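PDB 5ZUU: 30-kDa cleavage and polyadenylation specificity factor 30 from Arabidopsis thaliana, which recognises m6A-modified RNA through its YTH domain, the part crystallised here, and works within the CPSF complex in pre-mRNA 3'-end formation and poly(A) site selection. Local coordinates for residues N25-F30 against H70-A75; L32-G37 against S158-I163; L61-N66 against V105-L110. All coordinates share one frame; numbering follows the deposited sequence.

Contact 1: N25-F30 against H70-A75; sequences NNRENF and HFQGCA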
loop_
_atom_site.group_PDB
_atom_site.type_symbol
_atom_site.label_atom_id
_atom_site.label_comp_id
_atom_site.label_asym_id
_atom_site.label_seq_id
_atom_site.Cartn_x
_atom_site.Cartn_y
_atom_site.Cartn_z
ATOM N N ASN A 25 5.307 -10.480 5.060
ATOM C CA ASN A 25 5.761 -11.865 5.134
ATOM C C ASN A 25 4.635 -12.789 4.877
ATOM O O ASN A 25 4.902 -13.937 4.621
ATOM C CB ASN A 25 6.174 -12.257 6.566
ATOM C CG ASN A 25 7.554 -11.834 6.929
ATOM O OD1 ASN A 25 8.416 -11.608 6.065
ATOM N ND2 ASN A 25 7.786 -11.709 8.214
ATOM N N ASN A 26 3.378 -12.345 5.064
ATOM C CA ASN A 26 2.231 -13.223 4.931
ATOM C C ASN A 26 0.988 -12.485 4.403
ATOM O O ASN A 26 0.904 -11.259 4.526
ATOM C CB ASN A 26 1.960 -13.881 6.320
ATOM C CG ASN A 26 1.623 -12.851 7.401
ATOM O OD1 ASN A 26 0.662 -12.116 7.281
ATOM N ND2 ASN A 26 2.448 -12.771 8.453
ATOM N N ARG A 27 0.030 -13.218 3.818
ATOM C CA ARG A 27 -1.244 -12.613 3.386
ATOM C C ARG A 27 -2.116 -12.228 4.555
ATOM O O ARG A 27 -2.907 -11.269 4.496
ATOM C CB ARG A 27 -2.071 -13.532 2.524
ATOM C CG ARG A 27 -1.463 -13.772 1.188
ATOM C CD ARG A 27 -2.496 -14.333 0.204
ATOM N NE ARG A 27 -1.818 -14.533 -1.064
ATOM C CZ ARG A 27 -1.866 -13.734 -2.128
ATOM N NH1 ARG A 27 -2.639 -12.670 -2.189
ATOM N NH2 ARG A 27 -1.151 -14.077 -3.194
ATOM N N GLU A 28 -1.997 -12.958 5.638
ATOM C CA GLU A 28 -2.928 -12.698 6.743
ATOM C C GLU A 28 -2.841 -11.252 7.123
ATOM O O GLU A 28 -3.877 -10.644 7.286
ATOM C CB GLU A 28 -2.688 -13.579 7.960
ATOM C CG GLU A 28 -2.873 -15.068 7.690
ATOM C CD GLU A 28 -1.597 -15.785 7.216
ATOM O OE1 GLU A 28 -1.043 -16.626 7.980
ATOM O OE2 GLU A 28 -1.144 -15.519 6.078
ATOM N N ASN A 29 -1.649 -10.674 7.286
ATOM C CA ASN A 29 -1.552 -9.258 7.705
ATOM C C ASN A 29 -2.100 -8.278 6.668
ATOM O O ASN A 29 -2.714 -7.337 6.978
ATOM C CB ASN A 29 -0.138 -8.885 8.133
ATOM C CG ASN A 29 0.287 -9.565 9.436
ATOM O OD1 ASN A 29 1.441 -9.540 9.814
ATOM N ND2 ASN A 29 -0.641 -10.157 10.091
ATOM N N PHE A 30 -1.791 -8.554 5.433
ATOM C CA PHE A 30 -2.302 -7.768 4.341
ATOM C C PHE A 30 -3.845 -7.743 4.352
ATOM O O PHE A 30 -4.481 -6.703 4.193
ATOM C CB PHE A 30 -1.732 -8.342 3.038
ATOM C CG PHE A 30 -2.488 -7.926 1.820
ATOM C CD1 PHE A 30 -2.623 -6.589 1.517
ATOM C CD2 PHE A 30 -3.100 -8.902 0.974
ATOM C CE1 PHE A 30 -3.313 -6.204 0.375
ATOM C CE2 PHE A 30 -3.768 -8.525 -0.160
ATOM C CZ PHE A 30 -3.892 -7.157 -0.444
ATOM N N HIS A 70 3.761 -11.193 -6.991
ATOM C CA HIS A 70 2.743 -10.212 -7.397
ATOM C C HIS A 70 2.794 -8.959 -6.454
ATOM O O HIS A 70 3.235 -9.058 -5.265
ATOM C CB HIS A 70 1.311 -10.819 -7.313
ATOM C CG HIS A 70 0.974 -11.796 -8.393
ATOM N ND1 HIS A 70 1.435 -13.100 -8.395
ATOM C CD2 HIS A 70 0.170 -11.680 -9.477
ATOM C CE1 HIS A 70 0.952 -13.735 -9.446
ATOM N NE2 HIS A 70 0.190 -12.887 -10.128
ATOM N N PHE A 71 2.298 -7.832 -6.986
ATOM C CA PHE A 71 1.810 -6.720 -6.193
ATOM C C PHE A 71 0.331 -6.911 -6.010
ATOM O O PHE A 71 -0.314 -7.328 -6.954
ATOM C CB PHE A 71 2.087 -5.382 -6.864
ATOM C CG PHE A 71 3.562 -5.067 -7.021
ATOM C CD1 PHE A 71 4.309 -4.542 -5.953
ATOM C CD2 PHE A 71 4.227 -5.327 -8.240
ATOM C CE1 PHE A 71 5.674 -4.282 -6.111
ATOM C CE2 PHE A 71 5.607 -5.064 -8.404
ATOM C CZ PHE A 71 6.318 -4.547 -7.345
ATOM N N GLN A 72 -0.205 -6.541 -4.834
ATOM C CA GLN A 72 -1.599 -6.716 -4.489
ATOM C C GLN A 72 -2.404 -5.413 -4.418
ATOM O O GLN A 72 -3.645 -5.414 -4.181
ATOM C CB GLN A 72 -1.726 -7.420 -3.151
ATOM C CG GLN A 72 -1.504 -8.896 -3.147
ATOM C CD GLN A 72 -0.033 -9.318 -3.201
ATOM O OE1 GLN A 72 0.825 -8.665 -2.642
ATOM N NE2 GLN A 72 0.242 -10.389 -3.887
ATOM N N GLY A 73 -1.777 -4.267 -4.584
ATOM C CA GLY A 73 -2.551 -2.998 -4.547
ATOM C C GLY A 73 -1.768 -1.846 -4.016
ATOM O O GLY A 73 -0.531 -1.970 -3.807
ATOM N N CYS A 74 -2.476 -0.745 -3.801
ATOM C CA CYS A 74 -1.912 0.473 -3.309
ATOM C C CYS A 74 -2.904 1.171 -2.370
ATOM O O CYS A 74 -4.117 1.023 -2.504
ATOM C CB CYS A 74 -1.401 1.377 -4.445
ATOM S SG CYS A 74 -2.620 2.134 -5.507
ATOM N N ALA A 75 -2.318 1.808 -1.353
ATOM C CA ALA A 75 -3.016 2.559 -0.293
ATOM C C ALA A 75 -2.368 3.890 -0.111
ATOM O O ALA A 75 -1.213 4.064 -0.450
ATOM C CB ALA A 75 -2.992 1.763 1.014
#
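Phe30 lays the far end of its ring against the aliphatic part of Gln72, CZ lying 3.5 Å from Gln72 CB and CE2 3.8 Å from Gln72 CG. The ring arrives there because CG stands anti to the backbone N (chi1 162°), which sends it outward from the first turn of the helix. Gln72 is bent at its second torsion, and its apolar and polar parts go separate ways: the methylenes meet the ring, while the amide turns aside to polar partners. OE1 accepts from the backbone N of Val65, and NE2 bonds Thr68 OG1 and Glu112 OE1, a buried amide satisfied at both ends. Arg27 reaches across on a chain extended from CG to NE. Its guanidinium stands at 84° to the Gln72 amide, and NH2 stays 4.0 Å from Gln72 NE2, a contact without a hydrogen bond. The charge is met instead by Glu112, whose OE2 pairs with Arg27 NH1, so one carboxylate serves both residues. Asn26 is the N-cap of the helix that carries both Arg27 and Phe30, its OD1 accepting from Asn29 N at 2.7 Å (N-H...O 165°). The start of helix 27-36 is thus packed against one face of strand 70-77, with Val65 of strand 58-65 and Leu110 of strand 103-114 also touching the Phe30 ring.

Contact 2: L32-G37 against S158-I163; sequences LSVQQG and SELMAI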
loop_
_atom_site.group_PDB
_atom_site.type_symbol
_atom_site.label_atom_id
_atom_site.label_comp_id
_atom_site.label_asym_id
_atom_site.label_seq_id
_atom_site.Cartn_x
_atom_site.Cartn_y
_atom_site.Cartn_z
ATOM N N LEU A 32 -5.844 -8.408 6.952
ATOM C CA LEU A 32 -6.208 -7.633 8.112
ATOM C C LEU A 32 -6.124 -6.126 7.859
ATOM O O LEU A 32 -6.997 -5.342 8.310
ATOM C CB LEU A 32 -5.295 -8.019 9.275
ATOM C CG LEU A 32 -5.881 -7.948 10.679
ATOM C CD1 LEU A 32 -7.046 -8.914 10.845
ATOM C CD2 LEU A 32 -4.807 -8.278 11.705
ATOM N N SER A 33 -5.061 -5.706 7.166
ATOM C CA SER A 33 -4.955 -4.305 6.795
ATOM C C SER A 33 -6.164 -3.814 5.969
ATOM O O SER A 33 -6.703 -2.732 6.151
ATOM C CB SER A 33 -3.663 -4.095 6.021
ATOM O OG SER A 33 -3.561 -2.772 5.634
ATOM N N VAL A 34 -6.554 -4.651 5.035
ATOM C CA VAL A 34 -7.682 -4.361 4.148
ATOM C C VAL A 34 -8.980 -4.251 4.937
ATOM O O VAL A 34 -9.759 -3.334 4.703
ATOM C CB VAL A 34 -7.778 -5.428 3.046
ATOM C CG1 VAL A 34 -9.079 -5.288 2.279
ATOM C CG2 VAL A 34 -6.590 -5.292 2.089
ATOM N N GLN A 35 -9.212 -5.164 5.873
ATOM C CA GLN A 35 -10.449 -5.135 6.675
ATOM C C GLN A 35 -10.478 -3.942 7.631
ATOM O O GLN A 35 -11.534 -3.392 7.901
ATOM C CB GLN A 35 -10.654 -6.477 7.422
ATOM C CG GLN A 35 -11.763 -6.495 8.487
ATOM C CD GLN A 35 -13.114 -6.114 7.932
ATOM O OE1 GLN A 35 -13.523 -6.606 6.873
ATOM N NE2 GLN A 35 -13.816 -5.228 8.632
ATOM N N GLN A 36 -9.314 -3.522 8.122
ATOM C CA GLN A 36 -9.250 -2.491 9.162
ATOM C C GLN A 36 -8.760 -1.134 8.732
ATOM O O GLN A 36 -8.900 -0.212 9.478
ATOM C CB GLN A 36 -8.362 -3.042 10.287
ATOM C CG GLN A 36 -9.036 -4.227 10.943
ATOM C CD GLN A 36 -8.178 -4.916 11.940
ATOM O OE1 GLN A 36 -7.252 -4.344 12.508
ATOM N NE2 GLN A 36 -8.489 -6.181 12.172
ATOM N N GLY A 37 -8.156 -0.984 7.558
ATOM C CA GLY A 37 -7.636 0.350 7.193
ATOM C C GLY A 37 -6.440 0.835 7.984
ATOM O O GLY A 37 -6.277 2.054 8.277
ATOM N N SER A 158 -9.565 -7.255 -7.292
ATOM C CA SER A 158 -9.646 -8.502 -6.619
ATOM C C SER A 158 -10.869 -8.442 -5.709
ATOM O O SER A 158 -11.515 -7.376 -5.489
ATOM C CB SER A 158 -8.379 -8.813 -5.758
ATOM O OG SER A 158 -8.287 -7.859 -4.711
ATOM N N GLU A 159 -11.191 -9.605 -5.170
ATOM C CA GLU A 159 -12.285 -9.711 -4.167
ATOM C C GLU A 159 -12.096 -8.794 -2.959
ATOM O O GLU A 159 -13.084 -8.301 -2.428
ATOM C CB GLU A 159 -12.511 -11.154 -3.702
ATOM C CG GLU A 159 -11.240 -11.891 -3.341
ATOM C CD GLU A 159 -10.679 -12.668 -4.511
ATOM O OE1 GLU A 159 -10.982 -13.871 -4.559
ATOM O OE2 GLU A 159 -9.975 -12.075 -5.387
ATOM N N LEU A 160 -10.851 -8.487 -2.576
ATOM C CA LEU A 160 -10.579 -7.579 -1.451
ATOM C C LEU A 160 -11.039 -6.185 -1.667
ATOM O O LEU A 160 -11.251 -5.465 -0.679
ATOM C CB LEU A 160 -9.084 -7.540 -1.083
ATOM C CG LEU A 160 -8.545 -8.910 -0.601
ATOM C CD1 LEU A 160 -7.027 -8.956 -0.443
ATOM C CD2 LEU A 160 -9.225 -9.341 0.686
ATOM N N MET A 161 -11.160 -5.747 -2.923
ATOM C CA MET A 161 -11.541 -4.349 -3.185
ATOM C C MET A 161 -12.876 -3.989 -2.548
ATOM O O MET A 161 -12.976 -3.005 -1.821
ATOM C CB MET A 161 -11.603 -4.035 -4.663
ATOM C CG MET A 161 -11.795 -2.547 -4.957
ATOM S SD MET A 161 -10.313 -1.485 -4.902
ATOM C CE MET A 161 -10.538 -0.641 -3.346
ATOM N N ALA A 162 -13.905 -4.745 -2.883
ATOM C CA ALA A 162 -15.243 -4.491 -2.328
ATOM C C ALA A 162 -15.216 -4.683 -0.783
ATOM O O ALA A 162 -15.787 -3.889 -0.031
ATOM C CB ALA A 162 -16.276 -5.410 -3.028
ATOM N N ILE A 163 -14.451 -5.669 -0.312
ATOM C CA ILE A 163 -14.251 -5.838 1.150
ATOM C C ILE A 163 -13.748 -4.539 1.794
ATOM O O ILE A 163 -14.293 -4.063 2.809
ATOM C CB ILE A 163 -13.346 -7.026 1.474
ATOM C CG1 ILE A 163 -14.072 -8.339 1.122
ATOM C CG2 ILE A 163 -13.043 -7.050 2.961
ATOM C CD1 ILE A 163 -13.173 -9.553 1.164
HETATM O O HOH W 1 -15.833 -5.682 4.522
#
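Ile163 O accepts a hydrogen bond from a water 2.8 Å away, which lies between the two helices. The same water also donates to Gln35 OE1, but weakly, and because Gln35 was modelled in two conformers this second half of the bridge is doubtful. What joins the segments more firmly is apolar. Val34 points one methyl, CG1, at the turn that begins helix 159-172; CG1 stands anti to its own backbone N (chi1 170°), which carries it to 4.0 Å from Leu160 CB and 3.7 Å from Leu160 O. The two side chains cross at about a right angle, and it is the base of the leucine, CB, that the valine methyl meets. Further along, Ile163 offers CG2, its methyl branch, which comes to 4.4 Å from the same Val34 CG1. A single valine methyl is therefore shared by residues one turn apart on the facing helix. The short helical segments 32-36 and 159-163 run in roughly the same direction, 32° apart, with axes 9.5 Å from each other at closest approach. Ser158 is the N-cap of the second helix, although the bond from Leu160 N to its OG is long and weak. The pair is buried on its Val34 side and exposed at Gln35 and Ile163. Arg171, later in helix 159-172, adds a hydrogen bond to Gln35 O. Both helices lie on strand 103-114: Trp107 and Leu110 pack under Val34, and backbone bonds tie Ser158 to Leu110 and Gly37, which takes positive phi as the chain leaves its helix, to Val105.

Contact 3: L61-N66 against V105-L110; sequences LIFSVN and VKWLKL. With nucleotides of chain F.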
loop_
_atom_site.group_PDB
_atom_site.type_symbol
_atom_site.label_atom_id
_atom_site.label_comp_id
_atom_site.label_asym_id
_atom_site.label_seq_id
_atom_site.Cartn_x
_atom_site.Cartn_y
_atom_site.Cartn_z
ATOM N N LEU A 61 1.518 3.737 -0.927
ATOM C CA LEU A 61 2.164 2.464 -0.516
ATOM C C LEU A 61 1.675 1.359 -1.426
ATOM O O LEU A 61 0.520 0.997 -1.386
ATOM C CB LEU A 61 1.744 2.164 0.918
ATOM C CG LEU A 61 2.013 3.315 1.912
ATOM C CD1 LEU A 61 1.550 2.918 3.272
ATOM C CD2 LEU A 61 3.504 3.661 1.979
ATOM N N ILE A 62 2.575 0.807 -2.227
ATOM C CA ILE A 62 2.310 -0.269 -3.119
ATOM C C ILE A 62 2.723 -1.564 -2.452
ATOM O O ILE A 62 3.922 -1.832 -2.297
ATOM C CB ILE A 62 3.099 -0.050 -4.437
ATOM C CG1 ILE A 62 2.657 1.258 -5.094
ATOM C CG2 ILE A 62 2.930 -1.214 -5.399
ATOM C CD1 ILE A 62 3.519 1.709 -6.310
ATOM N N PHE A 63 1.746 -2.421 -2.135
ATOM C CA PHE A 63 1.946 -3.621 -1.337
ATOM C C PHE A 63 2.296 -4.808 -2.138
ATOM O O PHE A 63 1.795 -5.025 -3.199
ATOM C CB PHE A 63 0.695 -4.003 -0.527
ATOM C CG PHE A 63 0.586 -3.271 0.746
ATOM C CD1 PHE A 63 0.470 -1.863 0.737
ATOM C CD2 PHE A 63 0.608 -3.941 1.978
ATOM C CE1 PHE A 63 0.344 -1.148 1.931
ATOM C CE2 PHE A 63 0.505 -3.232 3.166
ATOM C CZ PHE A 63 0.371 -1.835 3.153
ATOM N N SER A 64 3.108 -5.642 -1.565
ATOM C CA SER A 64 3.388 -6.914 -2.133
ATOM C C SER A 64 3.726 -7.895 -1.069
ATOM O O SER A 64 4.682 -7.664 -0.275
ATOM C CB SER A 64 4.487 -6.793 -3.128
ATOM O OG SER A 64 4.941 -8.111 -3.506
ATOM N N VAL A 65 2.979 -9.009 -1.032
ATOM C CA VAL A 65 3.309 -10.126 -0.128
ATOM C C VAL A 65 4.560 -10.933 -0.621
ATOM O O VAL A 65 4.619 -11.341 -1.760
ATOM C CB VAL A 65 2.104 -11.045 0.086
ATOM C CG1 VAL A 65 2.479 -12.197 0.972
ATOM C CG2 VAL A 65 0.945 -10.254 0.698
ATOM N N ASN A 66 5.546 -11.120 0.269
ATOM C CA ASN A 66 6.770 -11.873 -0.038
ATOM C C ASN A 66 6.418 -13.212 -0.712
ATOM O O ASN A 66 5.490 -13.899 -0.307
ATOM C CB ASN A 66 7.587 -12.216 1.229
ATOM C CG ASN A 66 8.112 -11.006 1.969
ATOM O OD1 ASN A 66 7.830 -9.855 1.619
ATOM N ND2 ASN A 66 8.946 -11.268 2.975
ATOM N N VAL A 105 -4.329 3.717 6.862
ATOM C CA VAL A 105 -4.187 3.698 5.422
ATOM C C VAL A 105 -5.592 3.623 4.838
ATOM O O VAL A 105 -6.496 3.158 5.495
ATOM C CB VAL A 105 -3.262 2.565 4.905
ATOM C CG1 VAL A 105 -1.923 2.686 5.520
ATOM C CG2 VAL A 105 -3.812 1.180 5.205
ATOM N N LYS A 106 -5.740 4.122 3.616
ATOM C CA LYS A 106 -6.947 3.967 2.815
ATOM C C LYS A 106 -6.565 3.214 1.563
ATOM O O LYS A 106 -5.785 3.715 0.754
ATOM C CB LYS A 106 -7.434 5.318 2.463
ATOM C CG LYS A 106 -8.533 5.428 1.424
ATOM C CD LYS A 106 -8.901 6.914 1.388
ATOM C CE LYS A 106 -9.409 7.410 0.060
ATOM N NZ LYS A 106 -10.877 7.335 0.111
ATOM N N TRP A 107 -7.129 2.023 1.413
ATOM C CA TRP A 107 -6.895 1.192 0.249
ATOM C C TRP A 107 -7.523 1.802 -0.983
ATOM O O TRP A 107 -8.679 2.165 -0.976
ATOM C CB TRP A 107 -7.415 -0.205 0.525
ATOM C CG TRP A 107 -6.483 -0.911 1.409
ATOM C CD1 TRP A 107 -6.575 -1.053 2.782
ATOM C CD2 TRP A 107 -5.196 -1.400 1.050
ATOM N NE1 TRP A 107 -5.462 -1.687 3.269
ATOM C CE2 TRP A 107 -4.610 -1.942 2.238
ATOM C CE3 TRP A 107 -4.523 -1.534 -0.161
ATOM C CZ2 TRP A 107 -3.372 -2.558 2.247
ATOM C CZ3 TRP A 107 -3.293 -2.175 -0.158
ATOM C CH2 TRP A 107 -2.707 -2.644 1.050
ATOM N N LEU A 108 -6.700 2.050 -1.995
ATOM C CA LEU A 108 -7.171 2.724 -3.194
ATOM C C LEU A 108 -7.565 1.692 -4.249
ATOM O O LEU A 108 -8.639 1.803 -4.810
ATOM C CB LEU A 108 -6.166 3.725 -3.692
ATOM C CG LEU A 108 -5.758 4.724 -2.628
ATOM C CD1 LEU A 108 -4.505 5.453 -3.118
ATOM C CD2 LEU A 108 -6.870 5.714 -2.253
ATOM N N LYS A 109 -6.733 0.685 -4.464
ATOM C CA LYS A 109 -6.890 -0.265 -5.465
ATOM C C LYS A 109 -6.331 -1.572 -4.986
ATOM O O LYS A 109 -5.195 -1.654 -4.514
ATOM C CB LYS A 109 -6.084 0.149 -6.701
ATOM C CG LYS A 109 -6.098 -0.845 -7.880
ATOM C CD LYS A 109 -7.479 -0.908 -8.548
ATOM C CE LYS A 109 -7.560 -2.081 -9.517
ATOM N NZ LYS A 109 -8.792 -2.175 -10.411
ATOM N N LEU A 110 -7.122 -2.599 -5.105
ATOM C CA LEU A 110 -6.722 -3.958 -4.785
ATOM C C LEU A 110 -6.861 -4.881 -5.989
ATOM O O LEU A 110 -7.910 -4.869 -6.654
ATOM C CB LEU A 110 -7.656 -4.431 -3.660
ATOM C CG LEU A 110 -7.167 -3.797 -2.360
ATOM C CD1 LEU A 110 -8.308 -3.597 -1.335
ATOM C CD2 LEU A 110 -5.966 -4.569 -1.801
ATOM P P C F 6 11.734 -7.775 3.211
ATOM O OP1 C F 6 12.895 -8.660 3.116
ATOM O OP2 C F 6 11.945 -6.323 3.443
ATOM O "O5'" C F 6 10.888 -7.877 1.847
ATOM C "C5'" C F 6 11.079 -8.993 0.972
ATOM C "C4'" C F 6 11.638 -8.530 -0.351
ATOM O "O4'" C F 6 12.976 -8.013 -0.162
ATOM C "C3'" C F 6 11.775 -9.596 -1.430
ATOM O "O3'" C F 6 10.528 -9.762 -2.093
ATOM C "C2'" C F 6 12.849 -8.995 -2.308
ATOM O "O2'" C F 6 12.354 -7.996 -3.182
ATOM C "C1'" C F 6 13.786 -8.408 -1.256
ATOM N N1 C F 6 14.828 -9.327 -0.752
ATOM C C2 C F 6 15.885 -9.663 -1.606
ATOM O O2 C F 6 15.879 -9.230 -2.765
ATOM N N3 C F 6 16.887 -10.442 -1.145
ATOM C C4 C F 6 16.873 -10.866 0.123
ATOM N N4 C F 6 17.874 -11.642 0.526
ATOM C C5 C F 6 15.812 -10.532 1.023
ATOM C C6 C F 6 14.823 -9.763 0.547
ATOM P P U F 7 10.063 -11.162 -2.644
ATOM O OP1 U F 7 8.698 -10.995 -3.117
ATOM O OP2 U F 7 10.346 -12.210 -1.715
ATOM O "O5'" U F 7 10.996 -11.423 -3.905
ATOM C "C5'" U F 7 10.855 -10.584 -5.048
ATOM C "C4'" U F 7 11.977 -10.846 -6.004
ATOM O "O4'" U F 7 13.249 -10.565 -5.369
ATOM C "C3'" U F 7 12.075 -12.286 -6.455
ATOM O "O3'" U F 7 11.249 -12.415 -7.597
ATOM C "C2'" U F 7 13.533 -12.414 -6.824
ATOM O "O2'" U F 7 13.832 -11.772 -8.043
ATOM C "C1'" U F 7 14.177 -11.586 -5.726
ATOM N N1 U F 7 14.568 -12.306 -4.513
ATOM C C2 U F 7 15.777 -12.985 -4.516
ATOM O O2 U F 7 16.465 -13.130 -5.521
ATOM N N3 U F 7 16.129 -13.528 -3.308
ATOM C C4 U F 7 15.446 -13.426 -2.114
ATOM O O4 U F 7 15.921 -13.936 -1.101
ATOM C C5 U F 7 14.203 -12.721 -2.197
ATOM C C6 U F 7 13.826 -12.183 -3.360
#
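Phe63 (chi1 -84°) and Trp107 (chi1 -76°) both hold CG anti to the carbonyl carbon, and these torsions bring their rings together in the mixed sheet at the heart of the YTH domain. The result is a T-shaped (edge-to-face) pair: Trp107 directs the edge of its six-membered ring at the Phe63 face, with planes inclined at 58° and centroids 4.5 Å apart. Trp107 CH2 sits over the centre of the phenyl ring, only 3.3 Å from Phe63 CD1, so the packing is tight. Leu61 CD1 and Val105 CG1 add a looser apolar contact at 4.1 Å. Strands 58-65 and 103-114 are not neighbours; strand 70-77 runs between them, its small Ala75 lying under both Val105 and Trp107, and its Cys74 faces Leu108 and Lys109 together in a classic beta bulge. Trp107 NE1 makes a hydrogen bond to Ser33 OG, consistent with a fixed indole, while Trp39 makes another edge-to-face contact with Phe63. Replacing Phe63 with an alanine is likely to open a gap beneath the indole edge and leave Trp39 and Trp107 without their shared ring. Where strand 58-65 ends, the protein meets the RNA: Asn66 OD1 lies 3.4 Å from C5' of nucleotide C6 of chain F.

Overall arrangement
Contacts 1 and 3 are buried, contact 2 only partly, and the chemistry follows the depth. Contact 3, nearest the centre of the chain, is apolar between its two strands, which belong to one sheet. Contact 1 sets a helix on that sheet and mixes ring packing with a buried amide and a nearby salt bridge. Contact 2 pairs two helices, with a water beside its exposed residues. Helix 27-36 serves contacts 1 and 2, which meet where Phe30 touches Leu160. His70 O and Ser64 OG, probably hydrogen-bonded, link contact 1 to contact 3, and both helices of contact 2 rest on strand 103-114, the strand of contact 3.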